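Local structure of 4-oxalmesaconate hydratase (Pseudomonas putida, 5CGZ) at the interface of chains A and B and the interface of chains A and C. The protein catalyses the zinc-dependent hydration of 4-carboxy-2-hydroxymuconate to 4-carboxy-4-hydroxy-2-oxoadipate, the third step of gallate degradation. Coordinates in Å, arbitrary orientation; residue numbers count along the deposited sequence, not the author numbering. Chains: chain A/B/C, 4-oxalmesaconate hydratase.

Contact 1: the interface of chains A and B. Residues chain A 25, 28, 30, 108-109; chain B 237-240.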
# COMPACT_ATOMS: atom_id res chain seq x y z
N HIS A 25 10.19 31.50 3.58
CA HIS A 25 11.62 31.33 3.32
C HIS A 25 12.26 32.61 2.74
O HIS A 25 13.43 32.88 2.99
CB HIS A 25 11.86 30.13 2.39
CG HIS A 25 11.62 28.81 3.06
ND1 HIS A 25 10.36 28.25 3.18
CD2 HIS A 25 12.47 27.96 3.68
CE1 HIS A 25 10.46 27.10 3.83
NE2 HIS A 25 11.72 26.90 4.14
N GLN A 28 13.52 34.46 5.41
CA GLN A 28 14.72 33.86 5.96
C GLN A 28 15.95 34.11 5.09
O GLN A 28 17.02 33.54 5.33
CB GLN A 28 14.52 32.35 6.15
CG GLN A 28 13.62 32.02 7.32
CD GLN A 28 13.23 30.55 7.35
OE1 GLN A 28 14.04 29.68 7.02
NE2 GLN A 28 11.99 30.28 7.73
N TYR A 30 16.03 33.68 1.60
CA TYR A 30 16.05 32.83 0.40
C TYR A 30 15.62 33.61 -0.83
O TYR A 30 14.64 34.36 -0.79
CB TYR A 30 15.12 31.63 0.54
CG TYR A 30 15.62 30.51 1.42
CD1 TYR A 30 15.60 30.62 2.80
CD2 TYR A 30 16.08 29.33 0.86
CE1 TYR A 30 16.03 29.59 3.60
CE2 TYR A 30 16.53 28.29 1.65
CZ TYR A 30 16.50 28.43 3.02
OH TYR A 30 16.93 27.40 3.83
N GLU A 108 17.91 24.98 -2.59
CA GLU A 108 18.11 24.15 -1.41
C GLU A 108 16.99 23.15 -1.23
O GLU A 108 17.16 22.13 -0.57
CB GLU A 108 18.21 25.01 -0.15
CG GLU A 108 19.53 25.74 0.01
CD GLU A 108 19.61 26.48 1.34
OE1 GLU A 108 18.83 26.15 2.27
OE2 GLU A 108 20.45 27.40 1.44
N PHE A 109 15.83 23.46 -1.80
CA PHE A 109 14.71 22.53 -1.79
C PHE A 109 13.76 22.87 -2.93
O PHE A 109 13.84 23.96 -3.51
CB PHE A 109 13.98 22.53 -0.43
CG PHE A 109 13.30 23.85 -0.08
CD1 PHE A 109 12.00 24.11 -0.50
CD2 PHE A 109 13.96 24.80 0.69
CE1 PHE A 109 11.37 25.31 -0.18
CE2 PHE A 109 13.33 26.00 1.03
CZ PHE A 109 12.04 26.26 0.59
N GLU B 237 9.85 25.25 10.56
CA GLU B 237 9.77 26.55 9.90
C GLU B 237 10.77 26.64 8.75
O GLU B 237 10.99 27.71 8.19
CB GLU B 237 10.02 27.69 10.89
CG GLU B 237 8.82 28.00 11.76
CD GLU B 237 9.15 28.94 12.91
OE1 GLU B 237 10.32 29.38 13.01
OE2 GLU B 237 8.25 29.23 13.73
N ASN B 238 11.40 25.52 8.40
CA ASN B 238 12.35 25.55 7.31
C ASN B 238 12.44 24.21 6.59
O ASN B 238 12.53 23.17 7.23
CB ASN B 238 13.73 25.96 7.83
CG ASN B 238 14.79 25.96 6.74
OD1 ASN B 238 15.40 24.93 6.45
ND2 ASN B 238 14.99 27.12 6.11
N LEU B 239 12.44 24.25 5.26
CA LEU B 239 12.31 23.03 4.46
C LEU B 239 13.62 22.50 3.88
O LEU B 239 13.61 21.52 3.15
CB LEU B 239 11.32 23.25 3.31
CG LEU B 239 9.87 23.46 3.77
CD1 LEU B 239 8.95 23.74 2.60
CD2 LEU B 239 9.37 22.27 4.60
N ALA B 240 14.75 23.13 4.21
CA ALA B 240 16.04 22.68 3.68
C ALA B 240 16.45 21.34 4.29
O ALA B 240 17.32 20.63 3.76
CB ALA B 240 17.12 23.72 3.92
OXT ALA B 240 15.93 20.95 5.34
O HOH W 1 18.89 21.44 1.63
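B:Asn238 meets A:Gln28 and A:Tyr30 near the C-terminal end of chain B, which lies as an irregular tail against chain A. Its amide nitrogen ND2 gives both bonds. B:Asn238 ND2 is 2.9 Å from the amide oxygen OE1 of A:Gln28, in its carbonyl plane. The other bond reaches the phenol OH of A:Tyr30 and is almost straight (176° at H). That phenol in turn donates to the carboxylate OE1 of A:Glu108, which fixes its hydrogen and leaves the oxygen to accept. A:Gln28 also donates NE2 to the backbone O of B:Glu237 (2.8 Å), so bonds at both its oxygen and its nitrogen fix how the amide is turned. With CG of B:Asn238 anti to its own N (chi1 178°), the amide points into chain A, and its OD1 takes the backbone N of B:Ala240 (2.9 Å).

The tight part is at B:Leu239. The backbone N of B:Leu239 donates in the ring plane to NE2 of A:His25 (3.0 Å), so that nitrogen acts as acceptor. Its CB sits over the centre of the A:Phe109 ring, while A:Phe109 CZ caps one face of the A:His25 ring. The looser side is at the chain end. There a water links A:Glu108 O and the terminal carboxylate oxygen O of B:Ala240. This patch and its two-fold twin dock each tail on its neighbour and help hold the A-B pair within the hexamer.

Contact 2: the interface of chains A and C. Residues chain A 92, 95, 132, 136; chain C 86-87, 89, 121.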
# COMPACT_ATOMS: atom_id res chain seq x y z
N LYS A 92 12.03 16.32 -24.29
CA LYS A 92 13.39 16.45 -23.78
C LYS A 92 13.77 17.91 -23.60
O LYS A 92 14.45 18.28 -22.64
CB LYS A 92 14.40 15.77 -24.71
CG LYS A 92 14.43 14.27 -24.55
CD LYS A 92 15.83 13.72 -24.71
CE LYS A 92 16.16 13.41 -26.15
NZ LYS A 92 17.49 12.73 -26.24
N LEU A 95 12.44 19.36 -20.45
CA LEU A 95 13.26 18.79 -19.39
C LEU A 95 14.59 19.53 -19.23
O LEU A 95 14.98 19.90 -18.12
CB LEU A 95 13.51 17.31 -19.67
CG LEU A 95 14.33 16.57 -18.62
CD1 LEU A 95 13.55 16.46 -17.31
CD2 LEU A 95 14.72 15.19 -19.13
N GLU A 132 12.80 14.73 -12.49
CA GLU A 132 13.76 14.25 -13.46
C GLU A 132 14.76 15.37 -13.83
O GLU A 132 15.95 15.10 -13.97
CB GLU A 132 13.08 13.70 -14.73
CG GLU A 132 14.09 12.92 -15.59
CD GLU A 132 13.49 12.24 -16.81
OE1 GLU A 132 12.35 12.57 -17.18
OE2 GLU A 132 14.18 11.38 -17.40
N ILE A 136 18.87 15.24 -13.83
CA ILE A 136 19.70 15.64 -14.97
C ILE A 136 20.73 16.67 -14.52
O ILE A 136 21.91 16.59 -14.88
CB ILE A 136 18.86 16.24 -16.13
CG1 ILE A 136 17.80 15.24 -16.62
CG2 ILE A 136 19.78 16.70 -17.29
CD1 ILE A 136 18.37 13.89 -17.00
N TYR C 86 20.24 9.73 -19.13
CA TYR C 86 20.09 11.05 -18.51
C TYR C 86 19.81 12.18 -19.50
O TYR C 86 20.62 13.09 -19.61
CB TYR C 86 21.34 11.42 -17.72
CG TYR C 86 21.48 10.75 -16.38
CD1 TYR C 86 21.69 9.38 -16.29
CD2 TYR C 86 21.42 11.49 -15.20
CE1 TYR C 86 21.84 8.75 -15.06
CE2 TYR C 86 21.56 10.87 -13.96
CZ TYR C 86 21.77 9.50 -13.90
OH TYR C 86 21.92 8.88 -12.68
N PRO C 87 18.66 12.13 -20.18
CA PRO C 87 17.60 11.14 -20.01
C PRO C 87 17.66 10.01 -21.01
O PRO C 87 17.97 10.22 -22.19
CB PRO C 87 16.33 11.96 -20.24
CG PRO C 87 16.76 12.90 -21.36
CD PRO C 87 18.23 13.23 -21.07
N ARG C 89 15.45 7.74 -23.28
CA ARG C 89 14.12 7.75 -23.91
C ARG C 89 14.03 6.64 -24.94
O ARG C 89 14.99 6.37 -25.65
CB ARG C 89 13.84 9.11 -24.57
CG ARG C 89 13.68 10.28 -23.60
CD ARG C 89 12.41 10.12 -22.75
NE ARG C 89 12.15 11.29 -21.90
CZ ARG C 89 12.50 11.38 -20.62
NH1 ARG C 89 13.13 10.38 -20.03
NH2 ARG C 89 12.22 12.49 -19.93
N TYR C 121 15.57 8.00 -13.08
CA TYR C 121 14.41 7.77 -13.94
C TYR C 121 14.69 6.73 -15.03
O TYR C 121 13.77 6.07 -15.51
CB TYR C 121 13.92 9.09 -14.56
CG TYR C 121 12.87 9.78 -13.71
CD1 TYR C 121 13.16 10.19 -12.41
CD2 TYR C 121 11.59 10.00 -14.20
CE1 TYR C 121 12.19 10.80 -11.63
CE2 TYR C 121 10.62 10.61 -13.42
CZ TYR C 121 10.93 11.01 -12.14
OH TYR C 121 9.96 11.61 -11.36
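C:Tyr86 has a positive phi (45°) and leads through a cis peptide bond into C:Pro87, a turn that presents this loop to helices 92-105 and 122-138 of chain A. The polar centre is C:Arg89 with A:Glu132, a salt bridge met end-on from opposite directions. C:Arg89 NH2 donates to A:Glu132 OE1 (2.8 Å), and C:Arg89 NH1 to A:Glu132 OE2 (3.0 Å), one nitrogen to each carboxylate oxygen. OE2 uses its syn lone pair; the NH2 donor is 33° out of the carboxylate plane at OE1. A:Glu132 stretches out to make this pairing, CG anti to the backbone N (chi1 -167°) and the chain extended beyond. Its CB lies over the centre of the C:Tyr121 ring, 3.9 Å from the centroid. CB of C:Pro87 covers a face of the C:Arg89 guanidinium towards its rim, which limits how that group can turn. An alanine in place of A:Glu132 would probably leave the C:Arg89 charge without its mate here and its guanidinium less firmly fixed, resting on C:Pro87.

Apolar contacts flank the bridge. CD of A:Lys92 meets CG of C:Pro87 (3.6 Å), and CD2 of A:Leu95 slides past CB of C:Pro87 (3.8 Å). On the other side, CD1 of A:Ile136 packs against CA of C:Tyr86 (3.6 Å). Together the ion pair and the apolar contacts around it join chain A to chain C in the hexamer, and could help set their relative orientation.

Contact 3: the interface of chains A and B. Residues chain A 109, 153, 155, 171; chain B 234, 236, 239-240.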
# COMPACT_ATOMS: atom_id res chain seq x y z
N PHE A 109 15.83 23.46 -1.80
CA PHE A 109 14.71 22.53 -1.79
C PHE A 109 13.76 22.87 -2.93
O PHE A 109 13.84 23.96 -3.51
CB PHE A 109 13.98 22.53 -0.43
CG PHE A 109 13.30 23.85 -0.08
CD1 PHE A 109 12.00 24.11 -0.50
CD2 PHE A 109 13.96 24.80 0.69
CE1 PHE A 109 11.37 25.31 -0.18
CE2 PHE A 109 13.33 26.00 1.03
CZ PHE A 109 12.04 26.26 0.59
N PRO A 153 16.13 18.53 -1.02
CA PRO A 153 14.85 17.86 -0.73
C PRO A 153 13.76 18.31 -1.70
O PRO A 153 13.73 19.46 -2.13
CB PRO A 153 14.54 18.31 0.70
CG PRO A 153 15.90 18.57 1.32
CD PRO A 153 16.75 19.12 0.18
N TYR A 155 9.47 18.26 -2.17
CA TYR A 155 8.22 18.08 -1.45
C TYR A 155 7.04 18.26 -2.37
O TYR A 155 7.06 19.12 -3.24
CB TYR A 155 8.07 19.08 -0.30
CG TYR A 155 9.18 19.12 0.72
CD1 TYR A 155 10.30 19.93 0.52
CD2 TYR A 155 9.10 18.40 1.90
CE1 TYR A 155 11.32 20.00 1.45
CE2 TYR A 155 10.12 18.45 2.86
CZ TYR A 155 11.22 19.26 2.62
OH TYR A 155 12.24 19.35 3.55
N THR A 171 5.25 16.52 6.80
CA THR A 171 5.92 17.75 7.23
C THR A 171 4.92 18.89 7.28
O THR A 171 4.23 19.15 6.29
CB THR A 171 7.09 18.11 6.29
OG1 THR A 171 8.04 17.04 6.25
CG2 THR A 171 7.82 19.40 6.74
N ARG B 234 6.41 15.82 11.17
CA ARG B 234 7.19 16.78 11.93
C ARG B 234 6.70 18.20 11.63
O ARG B 234 6.09 18.44 10.59
CB ARG B 234 8.68 16.64 11.62
CG ARG B 234 9.03 17.07 10.22
CD ARG B 234 10.51 16.82 9.91
NE ARG B 234 10.80 17.21 8.53
CZ ARG B 234 11.54 18.25 8.18
NH1 ARG B 234 12.09 19.02 9.12
NH2 ARG B 234 11.73 18.53 6.90
N THR B 236 7.87 22.25 11.36
CA THR B 236 9.09 23.03 11.17
C THR B 236 8.82 24.41 10.58
O THR B 236 7.70 24.71 10.15
CB THR B 236 10.07 22.27 10.24
OG1 THR B 236 11.31 22.99 10.17
CG2 THR B 236 9.49 22.14 8.81
N LEU B 239 12.44 24.25 5.26
CA LEU B 239 12.31 23.03 4.46
C LEU B 239 13.62 22.50 3.88
O LEU B 239 13.61 21.52 3.15
CB LEU B 239 11.32 23.25 3.31
CG LEU B 239 9.87 23.46 3.77
CD1 LEU B 239 8.95 23.74 2.60
CD2 LEU B 239 9.37 22.27 4.60
N ALA B 240 14.75 23.13 4.21
CA ALA B 240 16.04 22.68 3.68
C ALA B 240 16.45 21.34 4.29
O ALA B 240 17.32 20.63 3.76
CB ALA B 240 17.12 23.72 3.92
OXT ALA B 240 15.93 20.95 5.34
O HOH W 2 11.00 15.81 5.64
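B:Leu239, A:Thr171 and A:Tyr155 bury the most surface here, where the C-terminal segment of one subunit packs against strands 154-157 and 171-174 of another in this MshB deacetylase family enzyme. The phenol OH of A:Tyr155 donates to the backbone O of B:Leu239 (2.6 Å). It approaches tilted 34° from the carbonyl plane. The leucine side chain crosses the ring at a slant: B:Leu239 CB is 3.7 Å from A:Tyr155 CE1, and CD2 rests over one face, towards the rim. CG of B:Leu239 is anti to the carbonyl carbon (chi1 -67°), and chi2 (178°) then sets CD1 towards A:Phe109 and CD2 towards A:Thr171. B:Leu239 CD2 meets CG2 of A:Thr171 at 3.9 Å. The leucine is thus packed between the tyrosine, the threonine methyl and the ring of A:Phe109.

A:Thr171 opens strand 171-174 and pairs with B:Arg234 of strand 234-236 in a parallel beta bridge between the chains. The two side chains lie side by side and point the same way. CG2 of A:Thr171 is anti to the backbone N and also touches CG2 of B:Thr236 (3.8 Å). The hydroxyl OG1 of A:Thr171 faces a water (3.3 Å) shared with the guanidinium NE and NH2 of B:Arg234. The phenol oxygen of A:Tyr155 sits at the edge of that guanidinium, in its plane. At the far end of the patch, CG of A:Pro153 rests against the terminal O of B:Ala240 (3.5 Å).

Contacts 1 and 3 are neighbouring parts of one two-fold interface between chains A and B. Their C-alpha centres are about 7 Å apart, and they share A:Phe109, B:Leu239 and B:Ala240. The tail of chain B is therefore held by two adjoining sets of contacts, and the twin of each contact does the same for the tail of chain A. Contact 2 belongs to a different interface, with chain C, its C-alpha centre about 26 Å from that of contact 1 and 24 Å from that of contact 3. It shares no residue with them. Chain A thus uses separate surfaces for two neighbours, which fits the six-subunit assembly.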